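Local structure of glycosyl hydrolases family 2, sugar binding domain protein (Bacteroides uniformis str. 3978 T3 ii, 6D1P) at residues A[475-480]-A[505-510]; A[322-327]-A[568-573]. The protein probably hydrolyses O-glycosyl bonds, acting as a beta-glucuronidase of glycoside hydrolase family 2 in a bacterium of the human gut. All blocks are in the same frame, centred on the assembly; numbering follows the deposited sequence.

Interaction 1 of 2, residues A[475-480]-A[505-510]; sequences VDVYSP and TTRFLH
Arg-507 O is gripped twice by the backbone of 475-480: the N-H of Tyr-478 points nearly along its C=O axis, with Tyr-478 N 2.9 Å from Arg-507 O, and the CA-H of Val-477 adds a weaker C-H...O contact. The two chains run in the same direction as neighbours in the TIM barrel, joined by a beta-alpha-beta crossover through helix 494-503. Tyr-478 and Phe-508 form the single bridge. In return, Leu-509 N donates to Tyr-478 O at 3.0 Å, approaching from above the carbonyl plane, while the CA-H of Phe-508 also meets this oxygen. The extended chain of Arg-507 lies along Asp-476 O, its CB 3.3 Å from that oxygen; NH1 reaches the same carbonyl through a water, and NE is held by Phe-310 O. A second water accepts from Arg-507 N and bonds Thr-505 OG1. Val-477 CG1, anti to its backbone N, crosses Leu-509 obliquely and comes 3.6 Å from Leu-509 CB; both residues also touch Leu-422 of strand 420-432. Although the CB of Phe-508 points away, its CG is anti to N (chi1 172°) and the ring swings back beside Pro-480. There the two groups cross at about a right angle, and Pro-480 CD lies 3.5 Å from Phe-508 CE2, while Thr-505 CG2 sits at the ring edge, in its plane.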
ATOM      1  N   VAL A 475      -0.081  29.333 -30.819  1.00 25.55           N
ATOM      2  CA  VAL A 475      -0.899  29.992 -29.797  1.00 28.30           C
ATOM      3  C   VAL A 475      -0.750  31.506 -29.837  1.00 29.33           C
ATOM      4  O   VAL A 475       0.091  32.051 -30.568  1.00 25.04           O
ATOM      5  CB  VAL A 475      -0.523  29.499 -28.393  1.00 27.02           C
ATOM      6  CG1 VAL A 475      -0.749  28.015 -28.274  1.00 26.39           C
ATOM      7  CG2 VAL A 475       0.937  29.854 -28.110  1.00 24.71           C
ATOM      8  N   ASP A 476      -1.542  32.203 -29.020  1.00 27.75           N
ATOM      9  CA  ASP A 476      -1.395  33.651 -28.958  1.00 24.73           C
ATOM     10  C   ASP A 476      -0.149  34.058 -28.174  1.00 29.29           C
ATOM     11  O   ASP A 476       0.632  34.891 -28.640  1.00 28.65           O
ATOM     12  CB  ASP A 476      -2.650  34.271 -28.368  1.00 26.62           C
ATOM     13  CG  ASP A 476      -3.881  33.912 -29.159  1.00 32.44           C
ATOM     14  OD1 ASP A 476      -3.886  34.186 -30.384  1.00 38.86           O
ATOM     15  OD2 ASP A 476      -4.831  33.351 -28.568  1.00 29.50           O
ATOM     16  N   VAL A 477       0.079  33.463 -26.998  1.00 30.76           N
ATOM     17  CA  VAL A 477       1.175  33.861 -26.125  1.00 25.04           C
ATOM     18  C   VAL A 477       2.052  32.653 -25.809  1.00 24.67           C
ATOM     19  O   VAL A 477       1.553  31.558 -25.530  1.00 23.45           O
ATOM     20  CB  VAL A 477       0.650  34.517 -24.832  1.00 25.87           C
ATOM     21  CG1 VAL A 477       1.810  34.960 -23.975  1.00 24.20           C
ATOM     22  CG2 VAL A 477      -0.252  35.708 -25.162  1.00 24.71           C
ATOM     23  N   TYR A 478       3.365  32.858 -25.830  1.00 24.19           N
ATOM     24  CA  TYR A 478       4.304  31.758 -25.724  1.00 23.12           C
ATOM     25  C   TYR A 478       5.329  32.017 -24.631  1.00 26.01           C
ATOM     26  O   TYR A 478       5.822  33.143 -24.483  1.00 26.95           O
ATOM     27  CB  TYR A 478       5.041  31.515 -27.041  1.00 24.16           C
ATOM     28  CG  TYR A 478       6.013  30.380 -26.922  1.00 22.32           C
ATOM     29  CD1 TYR A 478       5.558  29.078 -26.884  1.00 18.93           C
ATOM     30  CD2 TYR A 478       7.377  30.607 -26.810  1.00 21.48           C
ATOM     31  CE1 TYR A 478       6.429  28.019 -26.752  1.00 22.39           C
ATOM     32  CE2 TYR A 478       8.265  29.551 -26.682  1.00 22.08           C
ATOM     33  CZ  TYR A 478       7.771  28.251 -26.649  1.00 22.26           C
ATOM     34  OH  TYR A 478       8.605  27.164 -26.522  1.00 23.74           O
ATOM     35  N   SER A 479       5.656  30.961 -23.883  1.00 20.32           N
ATOM     36  CA  SER A 479       6.727  30.974 -22.897  1.00 21.75           C
ATOM     37  C   SER A 479       7.766  29.934 -23.279  1.00 22.94           C
ATOM     38  O   SER A 479       7.418  28.751 -23.432  1.00 24.95           O
ATOM     39  CB  SER A 479       6.190  30.672 -21.493  1.00 20.74           C
ATOM     40  OG  SER A 479       7.254  30.623 -20.561  1.00 20.73           O
ATOM     41  N   PRO A 480       9.032  30.291 -23.442  1.00 25.41           N
ATOM     42  CA  PRO A 480      10.068  29.254 -23.556  1.00 21.48           C
ATOM     43  C   PRO A 480      10.520  28.836 -22.174  1.00 21.87           C
ATOM     44  O   PRO A 480       9.868  29.210 -21.198  1.00 24.94           O
ATOM     45  CB  PRO A 480      11.182  29.950 -24.334  1.00 24.25           C
ATOM     46  CG  PRO A 480      11.050  31.418 -23.874  1.00 24.76           C
ATOM     47  CD  PRO A 480       9.569  31.650 -23.650  1.00 23.30           C
ATOM     48  N   THR A 505       9.648  35.486 -30.524  1.00 31.31           N
ATOM     49  CA  THR A 505       8.269  35.019 -30.577  1.00 33.07           C
ATOM     50  C   THR A 505       7.359  36.231 -30.631  1.00 28.77           C
ATOM     51  O   THR A 505       7.701  37.298 -30.122  1.00 33.62           O
ATOM     52  CB  THR A 505       7.926  34.121 -29.367  1.00 37.67           C
ATOM     53  OG1 THR A 505       6.606  33.568 -29.514  1.00 36.25           O
ATOM     54  CG2 THR A 505       7.991  34.911 -28.060  1.00 28.58           C
ATOM     55  N   THR A 506       6.193  36.050 -31.246  1.00 27.94           N
ATOM     56  CA  THR A 506       5.289  37.174 -31.459  1.00 31.31           C
ATOM     57  C   THR A 506       4.920  37.838 -30.139  1.00 33.22           C
ATOM     58  O   THR A 506       5.118  39.047 -29.953  1.00 33.48           O
ATOM     59  CB  THR A 506       4.034  36.693 -32.186  1.00 33.27           C
ATOM     60  OG1 THR A 506       4.417  35.817 -33.243  1.00 34.11           O
ATOM     61  CG2 THR A 506       3.259  37.874 -32.756  1.00 31.28           C
ATOM     62  N   ARG A 507       4.370  37.054 -29.211  1.00 27.18           N
ATOM     63  CA  ARG A 507       3.930  37.549 -27.911  1.00 28.31           C
ATOM     64  C   ARG A 507       4.558  36.675 -26.845  1.00 29.98           C
ATOM     65  O   ARG A 507       4.307  35.460 -26.805  1.00 28.18           O
ATOM     66  CB  ARG A 507       2.407  37.538 -27.797  1.00 26.93           C
ATOM     67  CG  ARG A 507       1.752  38.574 -28.651  1.00 29.98           C
ATOM     68  CD  ARG A 507       0.268  38.353 -28.727  1.00 28.01           C
ATOM     69  NE  ARG A 507      -0.397  39.490 -29.359  1.00 28.72           N
ATOM     70  CZ  ARG A 507      -0.525  39.656 -30.677  1.00 37.01           C
ATOM     71  NH1 ARG A 507      -0.028  38.757 -31.523  1.00 34.31           N
ATOM     72  NH2 ARG A 507      -1.153  40.731 -31.152  1.00 34.56           N
ATOM     73  N   PHE A 508       5.375  37.290 -25.992  1.00 25.05           N
ATOM     74  CA  PHE A 508       6.245  36.589 -25.064  1.00 24.64           C
ATOM     75  C   PHE A 508       5.748  36.765 -23.637  1.00 29.95           C
ATOM     76  O   PHE A 508       5.270  37.841 -23.260  1.00 27.49           O
ATOM     77  CB  PHE A 508       7.674  37.106 -25.190  1.00 26.13           C
ATOM     78  CG  PHE A 508       8.630  36.575 -24.147  1.00 25.26           C
ATOM     79  CD1 PHE A 508       8.757  37.201 -22.918  1.00 24.15           C
ATOM     80  CD2 PHE A 508       9.441  35.484 -24.424  1.00 24.28           C
ATOM     81  CE1 PHE A 508       9.654  36.739 -21.971  1.00 22.83           C
ATOM     82  CE2 PHE A 508      10.345  35.019 -23.489  1.00 22.38           C
ATOM     83  CZ  PHE A 508      10.448  35.647 -22.252  1.00 23.69           C
ATOM     84  N   LEU A 509       5.892  35.711 -22.840  1.00 24.62           N
ATOM     85  CA  LEU A 509       5.559  35.758 -21.427  1.00 22.94           C
ATOM     86  C   LEU A 509       6.465  34.756 -20.741  1.00 24.85           C
ATOM     87  O   LEU A 509       6.527  33.601 -21.172  1.00 25.06           O
ATOM     88  CB  LEU A 509       4.082  35.418 -21.217  1.00 25.25           C
ATOM     89  CG  LEU A 509       3.517  35.443 -19.802  1.00 31.52           C
ATOM     90  CD1 LEU A 509       3.892  36.745 -19.091  1.00 29.89           C
ATOM     91  CD2 LEU A 509       2.004  35.274 -19.859  1.00 26.78           C
ATOM     92  N   HIS A 510       7.200  35.183 -19.721  1.00 21.35           N
ATOM     93  CA  HIS A 510       8.164  34.279 -19.104  1.00 23.75           C
ATOM     94  C   HIS A 510       7.475  33.488 -17.989  1.00 24.14           C
ATOM     95  O   HIS A 510       7.307  33.975 -16.873  1.00 28.31           O
ATOM     96  CB  HIS A 510       9.386  35.028 -18.596  1.00 16.90           C
ATOM     97  CG  HIS A 510      10.436  34.125 -18.035  1.00 21.53           C
ATOM     98  ND1 HIS A 510      11.734  34.534 -17.818  1.00 20.26           N
ATOM     99  CD2 HIS A 510      10.377  32.830 -17.633  1.00 20.28           C
ATOM    100  CE1 HIS A 510      12.429  33.532 -17.310  1.00 22.12           C
ATOM    101  NE2 HIS A 510      11.628  32.489 -17.180  1.00 20.49           N
TER
HETATM  102  O   HOH W   1       4.000  34.343 -29.286  1.00 26.13           O
HETATM  103  O   HOH W   2       0.638  35.840 -31.368  1.00 33.19           O

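Interaction 2 of 2, residues A[322-327]-A[568-573]; sequences RLLLRG and PRLTGS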
ATOM      1  N   ARG A 322       0.239  50.045 -19.418  1.00 32.61           N
ATOM      2  CA  ARG A 322       1.193  48.953 -19.359  1.00 32.62           C
ATOM      3  C   ARG A 322       1.317  48.474 -17.919  1.00 39.44           C
ATOM      4  O   ARG A 322       1.423  49.283 -16.989  1.00 31.79           O
ATOM      5  CB  ARG A 322       2.552  49.404 -19.885  1.00 30.92           C
ATOM      6  CG  ARG A 322       3.592  48.298 -19.942  1.00 37.43           C
ATOM      7  CD  ARG A 322       4.399  48.184 -18.643  1.00 33.17           C
ATOM      8  NE  ARG A 322       5.318  47.049 -18.675  1.00 30.25           N
ATOM      9  CZ  ARG A 322       6.630  47.143 -18.508  1.00 30.36           C
ATOM     10  NH1 ARG A 322       7.174  48.325 -18.285  1.00 35.93           N
ATOM     11  NH2 ARG A 322       7.395  46.060 -18.556  1.00 25.62           N
ATOM     12  N   LEU A 323       1.295  47.153 -17.732  1.00 37.39           N
ATOM     13  CA  LEU A 323       1.332  46.553 -16.400  1.00 30.32           C
ATOM     14  C   LEU A 323       2.271  45.359 -16.442  1.00 28.77           C
ATOM     15  O   LEU A 323       2.028  44.396 -17.178  1.00 29.67           O
ATOM     16  CB  LEU A 323      -0.068  46.134 -15.942  1.00 29.10           C
ATOM     17  CG  LEU A 323      -0.181  45.382 -14.611  1.00 35.74           C
ATOM     18  CD1 LEU A 323       0.309  46.251 -13.436  1.00 31.79           C
ATOM     19  CD2 LEU A 323      -1.614  44.904 -14.384  1.00 28.36           C
ATOM     20  N   LEU A 324       3.362  45.446 -15.695  1.00 24.51           N
ATOM     21  CA  LEU A 324       4.301  44.347 -15.603  1.00 29.87           C
ATOM     22  C   LEU A 324       3.695  43.258 -14.719  1.00 29.06           C
ATOM     23  O   LEU A 324       3.474  43.468 -13.528  1.00 26.18           O
ATOM     24  CB  LEU A 324       5.639  44.831 -15.063  1.00 32.04           C
ATOM     25  CG  LEU A 324       6.672  43.754 -15.413  1.00 35.41           C
ATOM     26  CD1 LEU A 324       7.977  44.388 -15.836  1.00 34.86           C
ATOM     27  CD2 LEU A 324       6.883  42.795 -14.249  1.00 31.26           C
ATOM     28  N   LEU A 325       3.410  42.103 -15.310  1.00 25.71           N
ATOM     29  CA  LEU A 325       2.815  41.001 -14.567  1.00 30.70           C
ATOM     30  C   LEU A 325       3.812  40.468 -13.541  1.00 23.96           C
ATOM     31  O   LEU A 325       4.940  40.093 -13.882  1.00 21.95           O
ATOM     32  CB  LEU A 325       2.359  39.901 -15.530  1.00 26.25           C
ATOM     33  CG  LEU A 325       1.303  40.434 -16.507  1.00 28.51           C
ATOM     34  CD1 LEU A 325       1.028  39.428 -17.606  1.00 29.31           C
ATOM     35  CD2 LEU A 325       0.011  40.806 -15.800  1.00 23.81           C
ATOM     36  N   ARG A 326       3.414  40.483 -12.281  1.00 25.31           N
ATOM     37  CA  ARG A 326       4.251  39.986 -11.193  1.00 26.10           C
ATOM     38  C   ARG A 326       3.620  38.657 -10.781  1.00 27.56           C
ATOM     39  O   ARG A 326       2.668  38.614  -9.998  1.00 30.39           O
ATOM     40  CB  ARG A 326       4.335  41.009 -10.060  1.00 29.99           C
ATOM     41  CG  ARG A 326       4.575  42.462 -10.571  1.00 29.80           C
ATOM     42  CD  ARG A 326       4.757  43.529  -9.439  1.00 35.34           C
ATOM     43  NE  ARG A 326       3.647  43.609  -8.462  1.00 37.44           N
ATOM     44  CZ  ARG A 326       2.584  44.429  -8.531  1.00 42.65           C
ATOM     45  NH1 ARG A 326       2.433  45.281  -9.550  1.00 38.29           N
ATOM     46  NH2 ARG A 326       1.651  44.390  -7.574  1.00 35.23           N
ATOM     47  N   GLY A 327       4.118  37.568 -11.359  1.00 25.71           N
ATOM     48  CA  GLY A 327       3.432  36.299 -11.209  1.00 24.06           C
ATOM     49  C   GLY A 327       4.112  35.236 -10.374  1.00 22.03           C
ATOM     50  O   GLY A 327       5.334  35.248 -10.194  1.00 22.76           O
ATOM     51  N   PRO A 568      11.103  47.565 -20.481  1.00 25.61           N
ATOM     52  CA  PRO A 568       9.788  48.074 -20.886  1.00 27.16           C
ATOM     53  C   PRO A 568       9.031  47.164 -21.842  1.00 29.11           C
ATOM     54  O   PRO A 568       7.802  47.273 -21.910  1.00 32.05           O
ATOM     55  CB  PRO A 568      10.125  49.422 -21.552  1.00 29.09           C
ATOM     56  CG  PRO A 568      11.537  49.285 -22.000  1.00 24.62           C
ATOM     57  CD  PRO A 568      12.207  48.399 -20.977  1.00 32.33           C
ATOM     58  N   ARG A 569       9.692  46.292 -22.603  1.00 29.70           N
ATOM     59  CA  ARG A 569       8.911  45.412 -23.477  1.00 34.50           C
ATOM     60  C   ARG A 569       8.313  44.202 -22.772  1.00 32.84           C
ATOM     61  O   ARG A 569       7.461  43.536 -23.374  1.00 33.50           O
ATOM     62  CB  ARG A 569       9.751  44.871 -24.627  1.00 39.52           C
ATOM     63  CG  ARG A 569      10.269  45.902 -25.583  1.00 41.55           C
ATOM     64  CD  ARG A 569      11.693  45.524 -25.886  1.00 42.06           C
ATOM     65  NE  ARG A 569      11.824  44.596 -27.001  1.00 39.59           N
ATOM     66  CZ  ARG A 569      12.760  43.658 -27.077  1.00 38.62           C
ATOM     67  NH1 ARG A 569      13.620  43.490 -26.079  1.00 40.58           N
ATOM     68  NH2 ARG A 569      12.825  42.878 -28.141  1.00 33.58           N
ATOM     69  N   LEU A 570       8.739  43.892 -21.543  1.00 29.72           N
ATOM     70  CA  LEU A 570       8.385  42.630 -20.885  1.00 27.56           C
ATOM     71  C   LEU A 570       6.928  42.647 -20.443  1.00 23.96           C
ATOM     72  O   LEU A 570       6.539  43.463 -19.611  1.00 29.01           O
ATOM     73  CB  LEU A 570       9.305  42.377 -19.685  1.00 25.14           C
ATOM     74  CG  LEU A 570       9.143  41.076 -18.866  1.00 30.55           C
ATOM     75  CD1 LEU A 570       9.341  39.853 -19.751  1.00 22.27           C
ATOM     76  CD2 LEU A 570      10.121  41.047 -17.699  1.00 20.61           C
ATOM     77  N   THR A 571       6.112  41.754 -20.992  1.00 26.15           N
ATOM     78  CA  THR A 571       4.785  41.574 -20.421  1.00 27.45           C
ATOM     79  C   THR A 571       4.880  41.250 -18.928  1.00 30.08           C
ATOM     80  O   THR A 571       4.202  41.873 -18.100  1.00 27.24           O
ATOM     81  CB  THR A 571       4.028  40.479 -21.174  1.00 30.37           C
ATOM     82  OG1 THR A 571       4.772  39.258 -21.136  1.00 25.94           O
ATOM     83  CG2 THR A 571       3.823  40.893 -22.617  1.00 29.40           C
ATOM     84  N   GLY A 572       5.744  40.310 -18.563  1.00 29.56           N
ATOM     85  CA  GLY A 572       5.901  39.936 -17.172  1.00 29.10           C
ATOM     86  C   GLY A 572       6.414  38.513 -17.036  1.00 30.00           C
ATOM     87  O   GLY A 572       6.835  37.882 -18.010  1.00 24.78           O
ATOM     88  N   SER A 573       6.370  38.019 -15.800  1.00 24.51           N
ATOM     89  CA  SER A 573       6.802  36.652 -15.561  1.00 23.10           C
ATOM     90  C   SER A 573       6.021  36.045 -14.405  1.00 29.41           C
ATOM     91  O   SER A 573       5.321  36.741 -13.660  1.00 25.74           O
ATOM     92  CB  SER A 573       8.289  36.587 -15.263  1.00 19.68           C
ATOM     93  OG  SER A 573       8.523  37.160 -13.995  1.00 21.68           O
TER
HETATM   94  O   HOH W   3       3.810  44.666 -19.335  1.00 26.56           O
HETATM   95  O   HOH W   4       7.197  39.606 -12.993  1.00 29.05           O
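Strands 321-329 and 572-574, the first and last of the TIM barrel, meet here in parallel and close the sheet on itself. Arg-322, Ser-573 and Leu-325 carry the seam. Leu-325 uses both its backbone N-H and its C=O, in the two peptide units that flank its CA: its N donates almost straight (173°) to Thr-571 O at 2.9 Å, and its O receives Ser-573 N at 3.2 Å from above the carbonyl plane. With CG anti to the carbonyl carbon, its side chain leans over Thr-571 O, which lies 3.6 Å from Leu-325 CG. A weak bond from Gly-327 N to Ser-573 O follows. A water that donates to Leu-325 O also bonds Ser-573 OG, a hydroxyl held further by Gln-564 of helix 550-564. Arg-322 acts ahead of the parallel bridges. Its chain leaves with CG anti to N and bends at chi2 (-90°), so that NH2 donates in the guanidinium plane to a lone pair of Leu-570 O, 2.9 Å away, while NE reaches the same oxygen through a water. Pro-568 O rests over the centre of one guanidinium face, and NH2 has a further acceptor in Met-567 O. An alanine in place of Arg-322 would remove these donors and the flat group facing Pro-568 O, and would probably leave the loop before strand 572-574 less firmly fixed. Gly-572 is demanded by the tight pairing and by its own backbone angles: a CB there would stand 2.4 Å from Leu-325 CB.

Interactions 1 and 2 are two seams of one barrel, separated by the pairing of 510-511 with 572-574; their centres lie about 12 Å apart, and interaction 1 is nested within the chain loop that interaction 2 closes. Segments 505-510 and 568-573 bind each other directly: Thr-571 OG1 lies 2.6 Å from Phe-508 O and His-510 N lies 3.2 Å from Gly-572 O, both probable hydrogen bonds. Leu-509 CD1 also packs 3.3 Å from Gly-572 O. Segment 322-327 lies in the first strand, while 505-510 and 568-573 run into strands 510-511 and 572-574, whose C-terminal ends face the active site in TIM-barrel glycosidases; no metal-binding residue falls in either contact.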